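Local coordinates for protein cytolethal distending toxin subunit A (Haemophilus ducreyi, PDB 1SR4) that probably pairs with subunit C in a heterodimer required to deliver the DNA-damaging subunit B of a tripartite bacterial genotoxin into host cells, at residues Phe60-Gln66 against Thr192-Pro198; Asn95-Lys100 against Phe112-Leu117. All coordinates share one frame; numbering follows the deposited sequence.

Interaction 1 (Phe60-Gln66 against Thr192-Pro198); sequences FMTLMGQ and TWYLAPP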
ATOM      1  N   PHE A  60      -1.045  13.220  -4.711  1.00  9.97           N
ATOM      2  CA  PHE A  60      -0.229  13.902  -3.724  1.00 11.05           C
ATOM      3  C   PHE A  60      -0.268  13.282  -2.346  1.00  8.65           C
ATOM      4  O   PHE A  60      -1.140  12.492  -2.029  1.00  7.40           O
ATOM      5  CB  PHE A  60      -0.654  15.369  -3.671  1.00 11.01           C
ATOM      6  CG  PHE A  60      -0.527  16.045  -4.989  1.00 12.65           C
ATOM      7  CD1 PHE A  60       0.700  16.553  -5.405  1.00 12.40           C
ATOM      8  CD2 PHE A  60      -1.601  16.081  -5.865  1.00 13.81           C
ATOM      9  CE1 PHE A  60       0.849  17.079  -6.680  1.00 14.33           C
ATOM     10  CE2 PHE A  60      -1.457  16.613  -7.154  1.00 14.52           C
ATOM     11  CZ  PHE A  60      -0.235  17.108  -7.556  1.00 14.57           C
ATOM     12  N   MET A  61       0.694  13.666  -1.528  1.00  9.52           N
ATOM     13  CA  MET A  61       0.796  13.147  -0.178  1.00 10.13           C
ATOM     14  C   MET A  61       1.627  14.104   0.658  1.00  9.38           C
ATOM     15  O   MET A  61       2.077  15.146   0.160  1.00  9.47           O
ATOM     16  CB  MET A  61       1.467  11.771  -0.228  1.00 12.24           C
ATOM     17  CG  MET A  61       2.737  11.705  -1.098  1.00 17.33           C
ATOM     18  SD  MET A  61       4.231  12.408  -0.351  1.00 22.65           S
ATOM     19  CE  MET A  61       4.715  11.021   0.689  1.00 21.12           C
ATOM     20  N   THR A  62       1.806  13.771   1.933  1.00  7.67           N
ATOM     21  CA  THR A  62       2.681  14.562   2.781  1.00  9.30           C
ATOM     22  C   THR A  62       3.670  13.612   3.457  1.00  8.72           C
ATOM     23  O   THR A  62       3.426  12.404   3.565  1.00  7.22           O
ATOM     24  CB  THR A  62       1.942  15.311   3.913  1.00  9.03           C
ATOM     25  OG1 THR A  62       1.157  14.376   4.663  1.00  8.98           O
ATOM     26  CG2 THR A  62       1.055  16.429   3.356  1.00  8.01           C
ATOM     27  N   LEU A  63       4.799  14.168   3.874  1.00  7.60           N
ATOM     28  CA  LEU A  63       5.818  13.422   4.599  1.00  9.30           C
ATOM     29  C   LEU A  63       5.588  13.971   6.000  1.00  9.13           C
ATOM     30  O   LEU A  63       5.810  15.166   6.255  1.00 10.06           O
ATOM     31  CB  LEU A  63       7.214  13.786   4.081  1.00 11.11           C
ATOM     32  CG  LEU A  63       7.428  13.302   2.640  1.00 12.54           C
ATOM     33  CD1 LEU A  63       8.736  13.838   2.058  1.00 10.27           C
ATOM     34  CD2 LEU A  63       7.408  11.777   2.646  1.00 15.04           C
ATOM     35  N   MET A  64       5.108  13.114   6.893  1.00  8.64           N
ATOM     36  CA  MET A  64       4.781  13.535   8.252  1.00  7.71           C
ATOM     37  C   MET A  64       5.733  12.976   9.296  1.00  9.14           C
ATOM     38  O   MET A  64       5.985  11.774   9.324  1.00  7.37           O
ATOM     39  CB  MET A  64       3.343  13.083   8.586  1.00  9.49           C
ATOM     40  CG  MET A  64       2.893  13.443  10.011  1.00  6.92           C
ATOM     41  SD  MET A  64       1.325  12.656  10.538  1.00 11.27           S
ATOM     42  CE  MET A  64       0.089  13.411   9.469  1.00 10.03           C
ATOM     43  N   GLY A  65       6.255  13.844  10.158  1.00  8.14           N
ATOM     44  CA  GLY A  65       7.147  13.383  11.207  1.00  9.48           C
ATOM     45  C   GLY A  65       6.319  12.796  12.334  1.00 10.30           C
ATOM     46  O   GLY A  65       5.085  12.902  12.339  1.00  9.41           O
ATOM     47  N   GLN A  66       6.986  12.193  13.311  1.00  9.96           N
ATOM     48  CA  GLN A  66       6.274  11.546  14.410  1.00 10.15           C
ATOM     49  C   GLN A  66       5.511  12.519  15.301  1.00 10.41           C
ATOM     50  O   GLN A  66       4.653  12.110  16.099  1.00  9.70           O
ATOM     51  CB  GLN A  66       7.256  10.729  15.237  1.00 11.15           C
ATOM     52  CG  GLN A  66       7.896   9.608  14.434  1.00 10.99           C
ATOM     53  CD  GLN A  66       8.042   8.371  15.265  1.00 12.28           C
ATOM     54  OE1 GLN A  66       7.112   7.572  15.368  1.00 10.78           O
ATOM     55  NE2 GLN A  66       9.204   8.211  15.891  1.00 10.46           N
ATOM     56  N   THR A 192      12.394   9.151  11.610  1.00  9.97           N
ATOM     57  CA  THR A 192      11.291   8.392  11.018  1.00 12.15           C
ATOM     58  C   THR A 192      10.180   9.313  10.534  1.00 11.23           C
ATOM     59  O   THR A 192       9.790  10.270  11.211  1.00  9.77           O
ATOM     60  CB  THR A 192      10.699   7.323  11.994  1.00 14.15           C
ATOM     61  OG1 THR A 192      10.437   7.909  13.258  1.00 16.83           O
ATOM     62  CG2 THR A 192      11.684   6.188  12.212  1.00 18.43           C
ATOM     63  N   TRP A 193       9.685   8.995   9.341  1.00 10.05           N
ATOM     64  CA  TRP A 193       8.631   9.742   8.667  1.00  9.62           C
ATOM     65  C   TRP A 193       7.515   8.813   8.236  1.00  9.05           C
ATOM     66  O   TRP A 193       7.758   7.623   8.019  1.00  7.63           O
ATOM     67  CB  TRP A 193       9.197  10.391   7.406  1.00  7.68           C
ATOM     68  CG  TRP A 193      10.221  11.454   7.670  1.00  7.60           C
ATOM     69  CD1 TRP A 193      11.575  11.291   7.855  1.00  6.97           C
ATOM     70  CD2 TRP A 193       9.958  12.852   7.793  1.00  5.92           C
ATOM     71  NE1 TRP A 193      12.166  12.523   8.085  1.00  8.79           N
ATOM     72  CE2 TRP A 193      11.191  13.493   8.053  1.00  7.24           C
ATOM     73  CE3 TRP A 193       8.792  13.629   7.708  1.00  8.57           C
ATOM     74  CZ2 TRP A 193      11.291  14.883   8.231  1.00  6.53           C
ATOM     75  CZ3 TRP A 193       8.894  15.012   7.884  1.00  9.40           C
ATOM     76  CH2 TRP A 193      10.137  15.618   8.143  1.00  8.85           C
ATOM     77  N   TYR A 194       6.299   9.344   8.112  1.00  8.21           N
ATOM     78  CA  TYR A 194       5.188   8.525   7.624  1.00  7.73           C
ATOM     79  C   TYR A 194       4.771   9.032   6.248  1.00  7.83           C
ATOM     80  O   TYR A 194       4.787  10.244   5.979  1.00  8.01           O
ATOM     81  CB  TYR A 194       3.956   8.602   8.541  1.00  7.40           C
ATOM     82  CG  TYR A 194       4.242   8.573  10.033  1.00  9.44           C
ATOM     83  CD1 TYR A 194       5.018   7.560  10.609  1.00  9.52           C
ATOM     84  CD2 TYR A 194       3.706   9.552  10.879  1.00  9.35           C
ATOM     85  CE1 TYR A 194       5.244   7.525  12.019  1.00 10.47           C
ATOM     86  CE2 TYR A 194       3.930   9.529  12.267  1.00  9.00           C
ATOM     87  CZ  TYR A 194       4.693   8.518  12.825  1.00 10.10           C
ATOM     88  OH  TYR A 194       4.892   8.509  14.194  1.00 12.39           O
ATOM     89  N   LEU A 195       4.400   8.100   5.375  1.00  6.32           N
ATOM     90  CA  LEU A 195       3.916   8.439   4.042  1.00  7.34           C
ATOM     91  C   LEU A 195       2.434   8.647   4.347  1.00  8.05           C
ATOM     92  O   LEU A 195       1.709   7.685   4.599  1.00  7.85           O
ATOM     93  CB  LEU A 195       4.169   7.251   3.098  1.00  9.40           C
ATOM     94  CG  LEU A 195       5.688   6.967   2.992  1.00  8.81           C
ATOM     95  CD1 LEU A 195       5.983   5.674   2.267  1.00  9.76           C
ATOM     96  CD2 LEU A 195       6.340   8.138   2.290  1.00 11.18           C
ATOM     97  N   ALA A 196       1.994   9.904   4.325  1.00  6.58           N
ATOM     98  CA  ALA A 196       0.629  10.251   4.728  1.00  7.29           C
ATOM     99  C   ALA A 196      -0.246  10.928   3.680  1.00  7.42           C
ATOM    100  O   ALA A 196       0.245  11.383   2.643  1.00  6.79           O
ATOM    101  CB  ALA A 196       0.712  11.166   6.017  1.00  7.02           C
ATOM    102  N   PRO A 197      -1.566  11.015   3.944  1.00  6.84           N
ATOM    103  CA  PRO A 197      -2.464  11.662   2.980  1.00  6.67           C
ATOM    104  C   PRO A 197      -2.090  13.136   2.884  1.00  7.32           C
ATOM    105  O   PRO A 197      -1.570  13.718   3.835  1.00  8.65           O
ATOM    106  CB  PRO A 197      -3.859  11.489   3.608  1.00  6.60           C
ATOM    107  CG  PRO A 197      -3.698  10.277   4.526  1.00  7.30           C
ATOM    108  CD  PRO A 197      -2.319  10.517   5.108  1.00  5.65           C
ATOM    109  N   PRO A 198      -2.354  13.757   1.731  1.00  7.74           N
ATOM    110  CA  PRO A 198      -2.041  15.172   1.527  1.00  8.20           C
ATOM    111  C   PRO A 198      -2.996  16.009   2.360  1.00  9.31           C
ATOM    112  O   PRO A 198      -4.042  15.503   2.789  1.00  9.47           O
ATOM    113  CB  PRO A 198      -2.294  15.361   0.033  1.00  5.62           C
ATOM    114  CG  PRO A 198      -3.513  14.465  -0.200  1.00  5.61           C
ATOM    115  CD  PRO A 198      -3.117  13.201   0.592  1.00  6.67           C
TER
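M64 and Y194 form the tight centre of this antiparallel strand pair. M64 N reaches Y194 O at 3.0 Å, and Y194 N returns to M64 O at 2.7 Å. With CG anti to the backbone N (chi1 179°), M64 brings SD to the rim of the Y194 ring, 3.9 Å from CD2, an edge-on Met-aromatic contact; its CB also packs on A196 CB. T62 and A196 exchange a second pair of backbone bonds, and T62 OG1 donates to P197 O (2.9 Å) from above the carbonyl plane. The other face of the pair is greasy: L63 and L195 lie alongside each other, pointing the same way, with CD2 to CD2 at 3.8 Å, and L63 CB meets W193 CE3.

Packing is lighter at G65, which has no side chain to offer; there W193 CE3 comes within 3.5 Å of G65 N. Beyond it, Y194 OH donates to Q66 OE1 (2.7 Å) on a lone pair, in the carbonyl plane, the amide standing at about a right angle to the ring. This end is not left to solvent: G151 of the subunit C chain accepts from Q66 NE2, as does D190 of this chain. Pairing of the first and last barrel strands in this way is the closure expected of a ricin-type beta-trefoil.

Interaction 2 (Asn95-Lys100 against Phe112-Leu117); sequences NIRNWK and FVNQSL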
ATOM      1  N   ASN A  95      -1.314  24.416  -0.490  1.00 10.80           N
ATOM      2  CA  ASN A  95      -0.715  23.259  -1.147  1.00  9.54           C
ATOM      3  C   ASN A  95       0.820  23.194  -1.290  1.00  9.74           C
ATOM      4  O   ASN A  95       1.339  22.253  -1.920  1.00  7.01           O
ATOM      5  CB  ASN A  95      -1.392  23.057  -2.516  1.00  9.24           C
ATOM      6  CG  ASN A  95      -2.905  22.853  -2.403  1.00 12.71           C
ATOM      7  OD1 ASN A  95      -3.439  22.612  -1.314  1.00 10.94           O
ATOM      8  ND2 ASN A  95      -3.603  22.935  -3.540  1.00 11.24           N
ATOM      9  N   ILE A  96       1.553  24.158  -0.723  1.00  7.18           N
ATOM     10  CA  ILE A  96       3.012  24.092  -0.797  1.00  8.67           C
ATOM     11  C   ILE A  96       3.476  23.000   0.188  1.00  9.13           C
ATOM     12  O   ILE A  96       4.666  22.650   0.248  1.00  7.75           O
ATOM     13  CB  ILE A  96       3.690  25.422  -0.392  1.00 10.44           C
ATOM     14  CG1 ILE A  96       3.429  25.723   1.088  1.00 10.66           C
ATOM     15  CG2 ILE A  96       3.192  26.553  -1.289  1.00 10.04           C
ATOM     16  CD1 ILE A  96       4.204  26.942   1.623  1.00 14.41           C
ATOM     17  N   ARG A  97       2.517  22.466   0.948  1.00  8.35           N
ATOM     18  CA  ARG A  97       2.786  21.409   1.937  1.00  8.39           C
ATOM     19  C   ARG A  97       2.638  19.990   1.376  1.00  8.09           C
ATOM     20  O   ARG A  97       3.014  19.017   2.034  1.00  9.20           O
ATOM     21  CB  ARG A  97       1.842  21.577   3.124  1.00  6.93           C
ATOM     22  CG  ARG A  97       2.073  22.866   3.911  1.00  8.59           C
ATOM     23  CD  ARG A  97       0.981  23.056   4.957  1.00  9.86           C
ATOM     24  NE  ARG A  97      -0.330  23.163   4.322  1.00  8.02           N
ATOM     25  CZ  ARG A  97      -1.478  23.084   4.985  1.00  8.67           C
ATOM     26  NH1 ARG A  97      -1.482  22.909   6.308  1.00  6.97           N
ATOM     27  NH2 ARG A  97      -2.627  23.143   4.323  1.00  5.28           N
ATOM     28  N   ASN A  98       2.099  19.881   0.163  1.00  7.75           N
ATOM     29  CA  ASN A  98       1.868  18.596  -0.491  1.00  8.43           C
ATOM     30  C   ASN A  98       2.871  18.310  -1.589  1.00  8.82           C
ATOM     31  O   ASN A  98       3.289  19.209  -2.304  1.00  9.23           O
ATOM     32  CB  ASN A  98       0.447  18.534  -1.092  1.00  6.32           C
ATOM     33  CG  ASN A  98      -0.627  18.706  -0.047  1.00  8.68           C
ATOM     34  OD1 ASN A  98      -0.561  18.101   1.022  1.00  6.71           O
ATOM     35  ND2 ASN A  98      -1.628  19.531  -0.346  1.00  8.35           N
ATOM     36  N   TRP A  99       3.214  17.033  -1.736  1.00  9.26           N
ATOM     37  CA  TRP A  99       4.179  16.612  -2.728  1.00  9.97           C
ATOM     38  C   TRP A  99       3.686  15.411  -3.507  1.00 10.37           C
ATOM     39  O   TRP A  99       2.877  14.617  -3.011  1.00 10.36           O
ATOM     40  CB  TRP A  99       5.495  16.214  -2.050  1.00  9.53           C
ATOM     41  CG  TRP A  99       6.051  17.253  -1.117  1.00  8.44           C
ATOM     42  CD1 TRP A  99       5.735  17.430   0.201  1.00  8.30           C
ATOM     43  CD2 TRP A  99       7.019  18.253  -1.441  1.00  8.53           C
ATOM     44  NE1 TRP A  99       6.455  18.486   0.721  1.00  8.56           N
ATOM     45  CE2 TRP A  99       7.254  19.005  -0.266  1.00  8.90           C
ATOM     46  CE3 TRP A  99       7.716  18.586  -2.615  1.00  8.62           C
ATOM     47  CZ2 TRP A  99       8.162  20.071  -0.223  1.00  7.59           C
ATOM     48  CZ3 TRP A  99       8.624  19.652  -2.574  1.00 10.73           C
ATOM     49  CH2 TRP A  99       8.835  20.378  -1.381  1.00  8.41           C
ATOM     50  N   LYS A 100       4.196  15.288  -4.726  1.00  9.77           N
ATOM     51  CA  LYS A 100       3.908  14.162  -5.586  1.00 11.34           C
ATOM     52  C   LYS A 100       5.208  13.346  -5.572  1.00 12.12           C
ATOM     53  O   LYS A 100       6.282  13.840  -5.926  1.00 12.93           O
ATOM     54  CB  LYS A 100       3.589  14.621  -7.011  1.00 13.02           C
ATOM     55  CG  LYS A 100       3.511  13.469  -8.024  1.00 18.08           C
ATOM     56  CD  LYS A 100       3.285  13.969  -9.463  1.00 20.46           C
ATOM     57  CE  LYS A 100       1.899  14.568  -9.630  1.00 26.35           C
ATOM     58  NZ  LYS A 100       1.630  15.093 -11.018  1.00 29.54           N
ATOM     59  N   PHE A 112      10.536  14.153  -5.061  1.00  9.58           N
ATOM     60  CA  PHE A 112       9.314  14.793  -4.584  1.00 10.51           C
ATOM     61  C   PHE A 112       9.062  16.135  -5.261  1.00 10.35           C
ATOM     62  O   PHE A 112       9.864  17.061  -5.144  1.00 11.55           O
ATOM     63  CB  PHE A 112       9.407  14.985  -3.071  1.00  7.28           C
ATOM     64  CG  PHE A 112       9.542  13.693  -2.307  1.00 11.98           C
ATOM     65  CD1 PHE A 112       8.414  13.027  -1.838  1.00 10.78           C
ATOM     66  CD2 PHE A 112      10.799  13.125  -2.095  1.00 12.73           C
ATOM     67  CE1 PHE A 112       8.536  11.813  -1.171  1.00 13.90           C
ATOM     68  CE2 PHE A 112      10.936  11.906  -1.425  1.00 15.03           C
ATOM     69  CZ  PHE A 112       9.801  11.249  -0.963  1.00 14.30           C
ATOM     70  N   VAL A 113       7.931  16.231  -5.948  1.00 11.60           N
ATOM     71  CA  VAL A 113       7.545  17.437  -6.677  1.00 10.51           C
ATOM     72  C   VAL A 113       6.459  18.206  -5.916  1.00 11.81           C
ATOM     73  O   VAL A 113       5.405  17.659  -5.599  1.00 10.31           O
ATOM     74  CB  VAL A 113       7.026  17.047  -8.068  1.00 10.40           C
ATOM     75  CG1 VAL A 113       6.863  18.305  -8.959  1.00 10.81           C
ATOM     76  CG2 VAL A 113       8.005  16.046  -8.704  1.00 12.28           C
ATOM     77  N   ASN A 114       6.705  19.478  -5.636  1.00 12.66           N
ATOM     78  CA  ASN A 114       5.728  20.276  -4.893  1.00 12.54           C
ATOM     79  C   ASN A 114       4.428  20.460  -5.664  1.00 12.18           C
ATOM     80  O   ASN A 114       4.450  20.792  -6.849  1.00 11.56           O
ATOM     81  CB  ASN A 114       6.319  21.640  -4.543  1.00 11.14           C
ATOM     82  CG  ASN A 114       5.526  22.348  -3.461  1.00 12.01           C
ATOM     83  OD1 ASN A 114       4.681  23.204  -3.740  1.00 11.21           O
ATOM     84  ND2 ASN A 114       5.783  21.975  -2.212  1.00 10.42           N
ATOM     85  N   GLN A 115       3.297  20.259  -4.989  1.00 10.64           N
ATOM     86  CA  GLN A 115       2.004  20.391  -5.648  1.00 10.98           C
ATOM     87  C   GLN A 115       1.751  21.784  -6.176  1.00 11.46           C
ATOM     88  O   GLN A 115       1.259  21.949  -7.281  1.00 10.57           O
ATOM     89  CB  GLN A 115       0.843  20.043  -4.702  1.00  8.04           C
ATOM     90  CG  GLN A 115      -0.512  20.290  -5.344  1.00 11.03           C
ATOM     91  CD  GLN A 115      -1.676  19.851  -4.485  1.00 12.71           C
ATOM     92  OE1 GLN A 115      -1.608  19.901  -3.248  1.00 13.66           O
ATOM     93  NE2 GLN A 115      -2.765  19.437  -5.130  1.00 10.95           N
ATOM     94  N   SER A 116       2.065  22.778  -5.359  1.00 12.04           N
ATOM     95  CA  SER A 116       1.822  24.165  -5.715  1.00 13.80           C
ATOM     96  C   SER A 116       2.870  24.800  -6.602  1.00 14.10           C
ATOM     97  O   SER A 116       2.537  25.440  -7.594  1.00 13.41           O
ATOM     98  CB  SER A 116       1.688  25.009  -4.442  1.00 14.37           C
ATOM     99  OG  SER A 116       1.552  26.384  -4.762  1.00 16.81           O
ATOM    100  N   LEU A 117       4.137  24.608  -6.248  1.00 13.61           N
ATOM    101  CA  LEU A 117       5.228  25.246  -6.974  1.00 12.87           C
ATOM    102  C   LEU A 117       5.902  24.451  -8.088  1.00 13.20           C
ATOM    103  O   LEU A 117       6.601  25.028  -8.912  1.00 14.35           O
ATOM    104  CB  LEU A 117       6.278  25.718  -5.972  1.00 12.17           C
ATOM    105  CG  LEU A 117       5.739  26.625  -4.857  1.00 13.46           C
ATOM    106  CD1 LEU A 117       6.862  26.916  -3.855  1.00 14.52           C
ATOM    107  CD2 LEU A 117       5.208  27.938  -5.442  1.00 15.69           C
TER
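N114 reaches across to the 3-10 segment 95-97 and grips it with its carboxamide. ND2 donates to I96 O at 2.8 Å, a bond that lies in the amide's own plane but comes in from above the plane of the I96 carbonyl. The same ND2 sits over one face of the W99 indole, 3.5 Å from CH2, with the amide nearly perpendicular to the ring. F112 CB packs on W99 CE3 at 4.0 Å. Alongside, Q115 N bonds to N98 O (2.9 Å), and Q115 is extended with CG anti to the backbone N (chi1 175°), so that its OE1 accepts N98 ND2 at 2.9 Å, nearly in line with its C=O. N95 lays its amide almost parallel over that of Q115. K100 and V113 pair through both backbone bonds.

A second layer sets these groups. N114 OD1 accepts L117 N on a lone pair at 2.9 Å, fixing the amide's rotation; V199 N holds N98 OD1; and L71 O takes the indole NH of W99. V121 packs against W99 as well. Here is the open end of a beta hairpin, strands 99-103 and 110-114, from which the chain leaves through an Asx motif headed by N114.

After an extended N-terminal arm, the chain lays down 60-66, whose partner 192-198 arrives after 125 intervening residues, so interaction 1 closes nearly the whole folded domain. Interaction 2 is nested within that long loop: 95-100 meets 112-117 after only 11 intervening residues, across a local hairpin. The two do not cross, yet they touch, their centres about 12 Å apart. M61 N lies 2.8 Å from W99 O, a probable hydrogen bond, and N98 OD1 packs against both T62 CG2 and P198 CA. Through these links the hairpin is tied to the seam where the domain's first and last barrel strands join.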